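PDB 3WYZ: ribonuclease P protein component 3 from Thermococcus kodakarensis KOD1, which probably serves as a protein subunit of ribonuclease P, the RNA-containing complex that cleaves precursor tRNAs to generate their mature 5' ends. Local coordinates for residues Glu33-Lys38 / Lys86-Val91; Glu57-Gly60 / Lys64-Leu67; Ile111-Gly116 / Met160-Leu165; Gln154-Met159 / Met192-Asn197. All coordinates share one frame; numbering follows the deposited sequence. Where two conformers were deposited one is given.

Contact 1 (Glu33-Lys38 / Lys86-Val91)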
# COMPACT_ATOMS: atom_id res chain seq x y z
N GLU A 33 -9.01 12.14 -2.65
CA GLU A 33 -7.61 12.39 -2.33
C GLU A 33 -6.75 11.38 -3.06
O GLU A 33 -7.13 10.21 -3.19
CB GLU A 33 -7.36 12.25 -0.83
CG GLU A 33 -8.26 13.10 0.05
CD GLU A 33 -7.87 13.06 1.52
OE1 GLU A 33 -6.68 13.32 1.82
OE2 GLU A 33 -8.74 12.76 2.37
N VAL A 34 -5.60 11.82 -3.54
CA VAL A 34 -4.66 10.93 -4.22
C VAL A 34 -3.26 11.12 -3.64
O VAL A 34 -2.72 12.23 -3.66
CB VAL A 34 -4.64 11.18 -5.75
CG1 VAL A 34 -3.72 10.18 -6.44
CG2 VAL A 34 -6.04 11.07 -6.33
N VAL A 35 -2.70 10.04 -3.11
CA VAL A 35 -1.35 10.05 -2.56
C VAL A 35 -0.35 9.65 -3.65
O VAL A 35 -0.49 8.60 -4.27
CB VAL A 35 -1.25 9.07 -1.38
CG1 VAL A 35 0.17 9.04 -0.81
CG2 VAL A 35 -2.26 9.43 -0.29
N PHE A 36 0.64 10.51 -3.90
CA PHE A 36 1.71 10.19 -4.84
C PHE A 36 2.83 9.44 -4.12
O PHE A 36 3.37 9.92 -3.12
CB PHE A 36 2.27 11.45 -5.49
CG PHE A 36 3.35 11.17 -6.50
CD1 PHE A 36 4.69 11.08 -6.10
CD2 PHE A 36 3.04 11.00 -7.84
CE1 PHE A 36 5.68 10.81 -7.03
CE2 PHE A 36 4.03 10.73 -8.76
CZ PHE A 36 5.35 10.64 -8.36
N THR A 37 3.18 8.27 -4.63
CA THR A 37 4.20 7.43 -4.01
C THR A 37 5.52 7.51 -4.78
O THR A 37 5.56 7.27 -5.99
CB THR A 37 3.73 5.96 -3.96
OG1 THR A 37 2.53 5.87 -3.17
CG2 THR A 37 4.80 5.07 -3.36
N LYS A 38 6.59 7.87 -4.07
CA LYS A 38 7.93 7.85 -4.64
C LYS A 38 8.55 6.49 -4.35
O LYS A 38 8.74 6.11 -3.19
CB LYS A 38 8.79 8.96 -4.04
CG LYS A 38 10.19 9.04 -4.62
CD LYS A 38 11.14 9.79 -3.69
CE LYS A 38 12.53 9.93 -4.30
NZ LYS A 38 13.22 8.63 -4.50
N LYS A 86 8.48 13.85 6.44
CA LYS A 86 7.14 14.33 6.11
C LYS A 86 6.56 13.53 4.94
O LYS A 86 6.39 14.04 3.84
CB LYS A 86 7.16 15.82 5.76
CG LYS A 86 7.48 16.73 6.94
CD LYS A 86 7.31 18.19 6.56
CE LYS A 86 7.44 19.11 7.76
NZ LYS A 86 7.17 20.53 7.39
N ALA A 87 6.25 12.26 5.20
CA ALA A 87 5.72 11.37 4.19
C ALA A 87 5.22 10.09 4.84
O ALA A 87 5.71 9.70 5.91
CB ALA A 87 6.79 11.04 3.15
N LEU A 88 4.25 9.44 4.20
CA LEU A 88 3.84 8.11 4.61
C LEU A 88 4.96 7.15 4.25
O LEU A 88 5.56 7.26 3.18
CB LEU A 88 2.56 7.66 3.90
CG LEU A 88 1.32 8.51 4.13
CD1 LEU A 88 0.16 7.97 3.32
CD2 LEU A 88 0.95 8.62 5.60
N LEU A 89 5.24 6.21 5.14
CA LEU A 89 6.26 5.21 4.89
C LEU A 89 5.59 3.90 4.49
O LEU A 89 4.99 3.23 5.33
CB LEU A 89 7.15 5.03 6.12
CG LEU A 89 8.43 4.21 5.94
CD1 LEU A 89 9.33 4.83 4.88
CD2 LEU A 89 9.18 4.07 7.26
N TYR A 90 5.69 3.56 3.21
CA TYR A 90 5.26 2.25 2.73
C TYR A 90 6.48 1.34 2.59
O TYR A 90 7.60 1.81 2.43
CB TYR A 90 4.59 2.35 1.36
CG TYR A 90 3.31 3.16 1.29
CD1 TYR A 90 2.53 3.41 2.42
CD2 TYR A 90 2.86 3.63 0.07
CE1 TYR A 90 1.36 4.14 2.34
CE2 TYR A 90 1.69 4.35 -0.03
CZ TYR A 90 0.95 4.61 1.11
OH TYR A 90 -0.22 5.33 1.00
N VAL A 91 6.23 0.03 2.66
CA VAL A 91 7.26 -0.97 2.40
C VAL A 91 6.70 -1.99 1.42
O VAL A 91 5.59 -2.49 1.59
CB VAL A 91 7.72 -1.67 3.69
CG1 VAL A 91 8.71 -2.79 3.37
CG2 VAL A 91 8.34 -0.67 4.64
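V35, the first residue of 33-38 to reach across, meets L88 and Y90 in the interior of the TIM-barrel-like fold. The strands carrying them, 33-41 and 88-92, run in the same sense but are not sheet neighbours. Strand 65-70 lies between them, and the twist and curvature of the barrel turn the two segment axes by 56° at a closest approach of 9.0 Å. Side chains must therefore bridge the gap, passing over the small side chain of A66 on the intervening strand. V35 does so with one methyl, CG1, which is held anti to its backbone N (chi1 179°). This methyl lies 4.3 Å from L88 CD1, an apolar contact, and 4.1 Å from Y90 OH, beyond the far end of the ring. The tyrosine hydroxyl is a buried polar group satisfied from strand 14-18, where the main-chain O of M16 accepts its hydrogen bond. Two residues further on, T37 again points into the barrel and meets Y90 crosswise, nearer the middle of the ring's length. Its hydroxyl, placed beside the backbone N at chi1 -61°, is hydrogen-bonded to D17 OD1 of the same strand, so both polar ends at this contact are tied to 14-18. The ring offers T37 its edge, with T37 OG1 lying near the ring plane, 3.6 Å from Y90 CE2.

Contact 2 (Glu57-Gly60 / Lys64-Leu67); sequences ELRG and KVAL
V65 carries this contact from the strand side, pressing both of its methyls against the last part of helix 48-62. CG1 and CG2 do different work. CG2, which stands beside the valine's own backbone N, is pushed up to the helix main chain at the L58-R59 peptide: V65 CG2 lies 3.6 Å from L58 C and equally close to R59 N. The same methyl, V65 CG2, is 3.7 Å from L58 CB, which makes L58 its main side-chain partner. V65 CG1, anti to the valine's backbone N (V65 chi1 177°), lies 4.2 Å from both L58 CB and L58 CD1; the two side chains cross at about a right angle. L58 also touches F36 and K38 on strand 33-41. The side chain of R59 contributes its CG, 4.1 Å from V65 CG2. The arginine chain is bent at chi2 and chi3, and its outer part touches K86, at the edge of the buried patch. Helix and strand are joined by a short turn, so the nearest alpha carbons, those of R59 and V65, are only 6.1 Å apart. Such packing of a returning helix on the strand that follows it belongs to the beta-alpha-beta unit, here 33-41, 48-62 and 65-70, of a TIM-barrel-like fold.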
# COMPACT_ATOMS: atom_id res chain seq x y z
N GLU A 57 9.95 18.99 -2.80
CA GLU A 57 9.54 19.21 -4.18
C GLU A 57 8.30 18.39 -4.53
O GLU A 57 7.43 18.86 -5.26
CB GLU A 57 10.69 18.89 -5.15
CG GLU A 57 10.46 19.35 -6.58
CD GLU A 57 11.61 19.00 -7.52
OE1 GLU A 57 12.76 18.82 -7.05
OE2 GLU A 57 11.37 18.92 -8.75
N LEU A 58 8.23 17.17 -4.00
CA LEU A 58 7.06 16.30 -4.19
C LEU A 58 5.82 16.80 -3.45
O LEU A 58 4.72 16.79 -3.99
CB LEU A 58 7.37 14.86 -3.75
CG LEU A 58 8.34 14.09 -4.64
CD1 LEU A 58 8.85 12.85 -3.93
CD2 LEU A 58 7.69 13.72 -5.97
N ARG A 59 6.02 17.24 -2.21
CA ARG A 59 4.94 17.81 -1.40
C ARG A 59 4.36 19.07 -2.04
O ARG A 59 3.14 19.26 -2.02
CB ARG A 59 5.43 18.12 0.01
CG ARG A 59 5.32 16.96 0.99
CD ARG A 59 6.45 16.98 2.02
NE ARG A 59 6.74 18.32 2.52
CZ ARG A 59 7.87 18.68 3.13
NH1 ARG A 59 8.85 17.80 3.33
NH2 ARG A 59 8.03 19.94 3.54
N GLY A 60 5.22 19.91 -2.59
CA GLY A 60 4.78 21.12 -3.29
C GLY A 60 4.08 20.82 -4.61
O GLY A 60 3.24 21.58 -5.05
N LYS A 64 0.04 15.33 -0.96
CA LYS A 64 0.24 14.14 -0.14
C LYS A 64 1.26 13.22 -0.80
O LYS A 64 1.13 12.89 -1.98
CB LYS A 64 -1.08 13.39 0.06
CG LYS A 64 -2.15 14.19 0.80
CD LYS A 64 -1.81 14.30 2.27
CE LYS A 64 -2.88 15.02 3.08
NZ LYS A 64 -2.48 15.34 4.49
N VAL A 65 2.26 12.81 -0.03
CA VAL A 65 3.35 12.00 -0.57
C VAL A 65 3.61 10.78 0.31
O VAL A 65 3.65 10.88 1.54
CB VAL A 65 4.66 12.84 -0.71
CG1 VAL A 65 5.81 11.97 -1.18
CG2 VAL A 65 4.45 13.99 -1.68
N ALA A 66 3.77 9.63 -0.34
CA ALA A 66 4.19 8.40 0.34
C ALA A 66 5.57 7.98 -0.16
O ALA A 66 5.95 8.28 -1.29
CB ALA A 66 3.19 7.30 0.12
N LEU A 67 6.31 7.29 0.70
CA LEU A 67 7.62 6.79 0.35
C LEU A 67 7.61 5.26 0.38
O LEU A 67 7.42 4.66 1.44
CB LEU A 67 8.64 7.33 1.35
CG LEU A 67 10.12 7.15 1.00
CD1 LEU A 67 10.49 7.96 -0.24
CD2 LEU A 67 10.97 7.56 2.19

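Contact 3 (Ile111-Gly116 / Met160-Leu165)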
# COMPACT_ATOMS: atom_id res chain seq x y z
N ILE A 111 2.76 -3.08 1.61
CA ILE A 111 2.10 -3.23 0.32
C ILE A 111 2.39 -4.61 -0.25
O ILE A 111 3.56 -4.97 -0.44
CB ILE A 111 2.59 -2.17 -0.69
CG1 ILE A 111 2.49 -0.75 -0.11
CG2 ILE A 111 1.79 -2.26 -1.99
CD1 ILE A 111 1.09 -0.33 0.32
N SER A 112 1.33 -5.38 -0.50
CA SER A 112 1.41 -6.67 -1.18
C SER A 112 2.47 -7.61 -0.60
O SER A 112 3.52 -7.81 -1.21
CB SER A 112 1.68 -6.46 -2.67
OG SER A 112 0.61 -5.76 -3.28
N PRO A 113 2.21 -8.20 0.58
CA PRO A 113 3.17 -9.13 1.20
C PRO A 113 3.43 -10.38 0.36
O PRO A 113 4.48 -11.01 0.53
CB PRO A 113 2.51 -9.50 2.54
CG PRO A 113 1.07 -9.12 2.39
CD PRO A 113 1.04 -7.96 1.45
N TRP A 114 2.49 -10.71 -0.52
CA TRP A 114 2.59 -11.85 -1.43
C TRP A 114 3.48 -11.58 -2.65
O TRP A 114 3.83 -12.51 -3.38
CB TRP A 114 1.19 -12.26 -1.93
CG TRP A 114 0.44 -11.12 -2.56
CD1 TRP A 114 0.54 -10.68 -3.85
CD2 TRP A 114 -0.49 -10.25 -1.90
NE1 TRP A 114 -0.28 -9.59 -4.03
CE2 TRP A 114 -0.92 -9.30 -2.85
CE3 TRP A 114 -1.00 -10.18 -0.60
CZ2 TRP A 114 -1.84 -8.30 -2.55
CZ3 TRP A 114 -1.92 -9.18 -0.29
CH2 TRP A 114 -2.32 -8.26 -1.26
N PHE A 115 3.83 -10.32 -2.89
CA PHE A 115 4.48 -9.90 -4.14
C PHE A 115 5.70 -10.74 -4.49
O PHE A 115 6.68 -10.77 -3.76
CB PHE A 115 4.86 -8.41 -4.06
CG PHE A 115 5.45 -7.86 -5.32
CD1 PHE A 115 4.66 -7.66 -6.44
CD2 PHE A 115 6.80 -7.54 -5.39
CE1 PHE A 115 5.21 -7.14 -7.61
CE2 PHE A 115 7.35 -7.02 -6.56
CZ PHE A 115 6.55 -6.83 -7.68
N GLY A 116 5.63 -11.44 -5.62
CA GLY A 116 6.73 -12.26 -6.11
C GLY A 116 6.95 -13.54 -5.31
O GLY A 116 8.09 -13.99 -5.17
N MET A 160 -6.90 -13.52 -1.13
CA MET A 160 -7.98 -14.11 -0.33
C MET A 160 -7.48 -14.57 1.04
O MET A 160 -8.14 -14.32 2.04
CB MET A 160 -8.63 -15.28 -1.07
CG MET A 160 -9.47 -14.86 -2.27
SD MET A 160 -10.00 -16.27 -3.26
CE MET A 160 -10.50 -15.47 -4.79
N LYS A 161 -6.33 -15.24 1.08
CA LYS A 161 -5.75 -15.72 2.34
C LYS A 161 -5.39 -14.55 3.26
O LYS A 161 -5.66 -14.59 4.46
CB LYS A 161 -4.50 -16.59 2.11
CG LYS A 161 -4.76 -17.91 1.38
CD LYS A 161 -3.83 -19.01 1.87
CE LYS A 161 -3.68 -20.14 0.84
NZ LYS A 161 -3.21 -21.42 1.47
N THR A 162 -4.77 -13.52 2.69
CA THR A 162 -4.39 -12.34 3.43
C THR A 162 -5.61 -11.57 3.93
O THR A 162 -5.63 -11.08 5.06
CB THR A 162 -3.51 -11.41 2.58
OG1 THR A 162 -2.34 -12.12 2.15
CG2 THR A 162 -3.09 -10.20 3.37
N TRP A 163 -6.64 -11.46 3.10
CA TRP A 163 -7.87 -10.78 3.51
C TRP A 163 -8.51 -11.48 4.72
O TRP A 163 -8.90 -10.82 5.67
CB TRP A 163 -8.87 -10.69 2.36
CG TRP A 163 -10.28 -10.44 2.82
CD1 TRP A 163 -11.36 -11.24 2.63
CD2 TRP A 163 -10.75 -9.30 3.57
NE1 TRP A 163 -12.48 -10.68 3.21
CE2 TRP A 163 -12.13 -9.50 3.79
CE3 TRP A 163 -10.14 -8.16 4.08
CZ2 TRP A 163 -12.92 -8.58 4.49
CZ3 TRP A 163 -10.92 -7.24 4.78
CH2 TRP A 163 -12.30 -7.46 4.98
N GLN A 164 -8.61 -12.80 4.67
CA GLN A 164 -9.24 -13.57 5.74
C GLN A 164 -8.53 -13.37 7.08
O GLN A 164 -9.15 -13.33 8.12
CB GLN A 164 -9.26 -15.07 5.39
CG GLN A 164 -10.20 -15.43 4.24
CD GLN A 164 -9.95 -16.83 3.69
OE1 GLN A 164 -9.75 -17.78 4.45
NE2 GLN A 164 -9.97 -16.97 2.37
N LEU A 165 -7.20 -13.27 7.02
CA LEU A 165 -6.37 -13.00 8.19
C LEU A 165 -6.53 -11.55 8.66
O LEU A 165 -6.78 -11.31 9.83
CB LEU A 165 -4.89 -13.27 7.89
CG LEU A 165 -4.48 -14.75 7.86
CD1 LEU A 165 -3.12 -14.93 7.19
CD2 LEU A 165 -4.48 -15.32 9.26
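W114 and P113 face T162 where the loop following strand 109-111 of the TIM-barrel-like fold comes up against the long outer helix 149-168. The loop bends back in a type I beta turn from S112 to F115, closed by F115 N bonding to S112 O at 3.0 Å. P113 and W114 occupy the two central positions of the turn, and both direct their side chains at the helix. The tryptophan's first torsion, chi1 55°, sets CG between the backbone N and the carbonyl carbon. This folds the indole back over its own turn: the CA of S112 sits 3.8 Å above the ring plane, over its centre. The six-membered part of the indole is thereby brought to the threonine, which it crosses at about a right angle. T162 answers with both branches. Its methyl CG2, anti to the backbone N (chi1 -58° for OG1), lies in the indole plane at the ring edge and also approaches P113 CG at 4.4 Å. The hydroxyl, beside the backbone N, is hydrogen-bonded to the main-chain O of F158 one helical turn earlier, so this buried polar atom is satisfied within its own helix. Elsewhere the W114 side chain packs on I155, F158 and M159 of the same helix. Toward W114 the T162 hydroxyl lies obliquely, with OG1 3.6 Å from CE3.

Contact 4 (Gln154-Met159 / Met192-Asn197)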
# COMPACT_ATOMS: atom_id res chain seq x y z
N GLN A 154 -3.22 -17.34 -8.96
CA GLN A 154 -2.29 -17.51 -7.84
C GLN A 154 -2.32 -16.28 -6.94
O GLN A 154 -2.40 -16.39 -5.72
CB GLN A 154 -0.85 -17.73 -8.32
CG GLN A 154 -0.66 -18.79 -9.40
CD GLN A 154 -1.48 -20.05 -9.17
OE1 GLN A 154 -2.37 -20.39 -9.97
NE2 GLN A 154 -1.18 -20.75 -8.08
N ILE A 155 -2.25 -15.11 -7.56
CA ILE A 155 -2.31 -13.83 -6.84
C ILE A 155 -3.64 -13.70 -6.08
O ILE A 155 -3.65 -13.35 -4.91
CB ILE A 155 -2.15 -12.62 -7.79
CG1 ILE A 155 -0.77 -12.62 -8.48
CG2 ILE A 155 -2.35 -11.31 -7.03
CD1 ILE A 155 0.41 -12.29 -7.57
N LEU A 156 -4.75 -13.97 -6.76
CA LEU A 156 -6.08 -13.86 -6.13
C LEU A 156 -6.21 -14.77 -4.91
O LEU A 156 -6.78 -14.35 -3.90
CB LEU A 156 -7.20 -14.16 -7.13
CG LEU A 156 -7.48 -13.05 -8.15
CD1 LEU A 156 -8.27 -13.57 -9.34
CD2 LEU A 156 -8.20 -11.87 -7.51
N ARG A 157 -5.68 -15.99 -5.00
CA ARG A 157 -5.67 -16.90 -3.85
C ARG A 157 -4.92 -16.30 -2.67
O ARG A 157 -5.39 -16.38 -1.54
CB ARG A 157 -5.08 -18.28 -4.20
CG ARG A 157 -6.04 -19.18 -4.96
CD ARG A 157 -5.59 -20.64 -5.04
NE ARG A 157 -4.17 -20.82 -5.35
CZ ARG A 157 -3.19 -20.99 -4.45
NH1 ARG A 157 -1.94 -21.15 -4.86
NH2 ARG A 157 -3.45 -21.00 -3.15
N PHE A 158 -3.77 -15.69 -2.93
CA PHE A 158 -2.95 -15.09 -1.88
C PHE A 158 -3.65 -13.90 -1.24
O PHE A 158 -3.58 -13.71 -0.03
CB PHE A 158 -1.57 -14.64 -2.40
CG PHE A 158 -0.79 -15.73 -3.09
CD1 PHE A 158 -0.89 -17.06 -2.70
CD2 PHE A 158 0.07 -15.42 -4.13
CE1 PHE A 158 -0.16 -18.05 -3.33
CE2 PHE A 158 0.80 -16.40 -4.77
CZ PHE A 158 0.69 -17.72 -4.37
N MET A 159 -4.31 -13.11 -2.08
CA MET A 159 -5.08 -11.97 -1.60
C MET A 159 -6.27 -12.41 -0.75
O MET A 159 -6.60 -11.75 0.23
CB MET A 159 -5.58 -11.13 -2.77
CG MET A 159 -4.48 -10.35 -3.46
SD MET A 159 -5.14 -9.34 -4.80
CE MET A 159 -3.64 -8.59 -5.43
N MET A 192 -13.18 -1.50 -5.71
CA MET A 192 -14.07 -2.21 -4.80
C MET A 192 -14.46 -3.59 -5.34
O MET A 192 -14.71 -4.52 -4.56
CB MET A 192 -15.33 -1.38 -4.52
CG MET A 192 -15.05 -0.16 -3.66
SD MET A 192 -16.52 0.75 -3.14
CE MET A 192 -17.21 1.24 -4.72
N SER A 193 -14.49 -3.74 -6.66
CA SER A 193 -14.71 -5.04 -7.28
C SER A 193 -13.58 -6.02 -6.98
O SER A 193 -13.82 -7.21 -6.82
CB SER A 193 -14.89 -4.90 -8.80
OG SER A 193 -15.99 -4.07 -9.09
N LEU A 194 -12.34 -5.53 -6.93
CA LEU A 194 -11.22 -6.36 -6.49
C LEU A 194 -11.48 -6.85 -5.07
O LEU A 194 -11.30 -8.03 -4.79
CB LEU A 194 -9.90 -5.59 -6.54
CG LEU A 194 -8.64 -6.32 -6.04
CD1 LEU A 194 -8.38 -7.60 -6.82
CD2 LEU A 194 -7.43 -5.40 -6.12
N GLY A 195 -11.91 -5.95 -4.19
CA GLY A 195 -12.28 -6.32 -2.83
C GLY A 195 -13.29 -7.46 -2.81
O GLY A 195 -13.08 -8.47 -2.15
N ILE A 196 -14.39 -7.29 -3.54
CA ILE A 196 -15.44 -8.30 -3.60
C ILE A 196 -14.90 -9.63 -4.16
O ILE A 196 -15.24 -10.69 -3.64
CB ILE A 196 -16.64 -7.83 -4.46
CG1 ILE A 196 -17.32 -6.61 -3.81
CG2 ILE A 196 -17.66 -8.95 -4.63
CD1 ILE A 196 -18.12 -5.77 -4.78
N ASN A 197 -14.05 -9.56 -5.19
CA ASN A 197 -13.40 -10.77 -5.73
C ASN A 197 -12.58 -11.52 -4.68
O ASN A 197 -12.54 -12.75 -4.69
CB ASN A 197 -12.47 -10.42 -6.89
CG ASN A 197 -13.23 -10.08 -8.16
OD1 ASN A 197 -14.44 -9.87 -8.15
ND2 ASN A 197 -12.50 -10.01 -9.27
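M159 N is bonded to I155 O at 2.9 Å, one of the regular helical links that put M159 and L156 on the same face of helix 149-168, turned toward L194. In helix 188-198, N197 N bonds to S193 O at 2.9 Å and holds the corresponding turn. The close contacts across the two segments are all apolar, and few. A single methyl, L194 CD1, touches both partners: it lies 4.2 Å from M159 SD and 4.3 Å from L156 CD2. The leucine does not aim at the opposite helix from its root; with CG anti to the backbone N (chi1 177°), the end of the chain swings over and brings CD1 within reach of both residues. M159 comes to meet it with a chain fully extended beyond CG, crossing L194 at about a right angle, and it is the sulfur rather than the terminal methyl that makes the touch. Around the leucine end, L144 contacts both L156 and L194, while I198 packs on L156 and M159, so neighbouring apolar residues complete the small cluster. Helix 149-168 precedes strand 173-176 and helix 188-198 follows it. Such apolar contact between helices on either side of a strand in sequence belongs to the outer helical layer of this TIM-barrel-like fold.

The contacts form two pairs on opposite sides of the chain's centre. Contacts 1 and 2, with centres about 7 Å apart, share the sheet: contact 2 lies within the chain loop that contact 1 closes, and its strand 65-70 fills the place between the two strands of contact 1. Contacts 3 and 4, about 9 Å apart between centres, both use helix 149-168, with M160 CE of contact 3 lying 3.4 Å from N197 O of contact 4. The sheet connects the pairs, since V91 O of contact 1 and I111 N of contact 3 lie 2.9 Å apart, probably hydrogen-bonded, although the centres of these contacts are about 20 Å apart. Contacts 2 and 4 are the most distant, about 29 Å between centres.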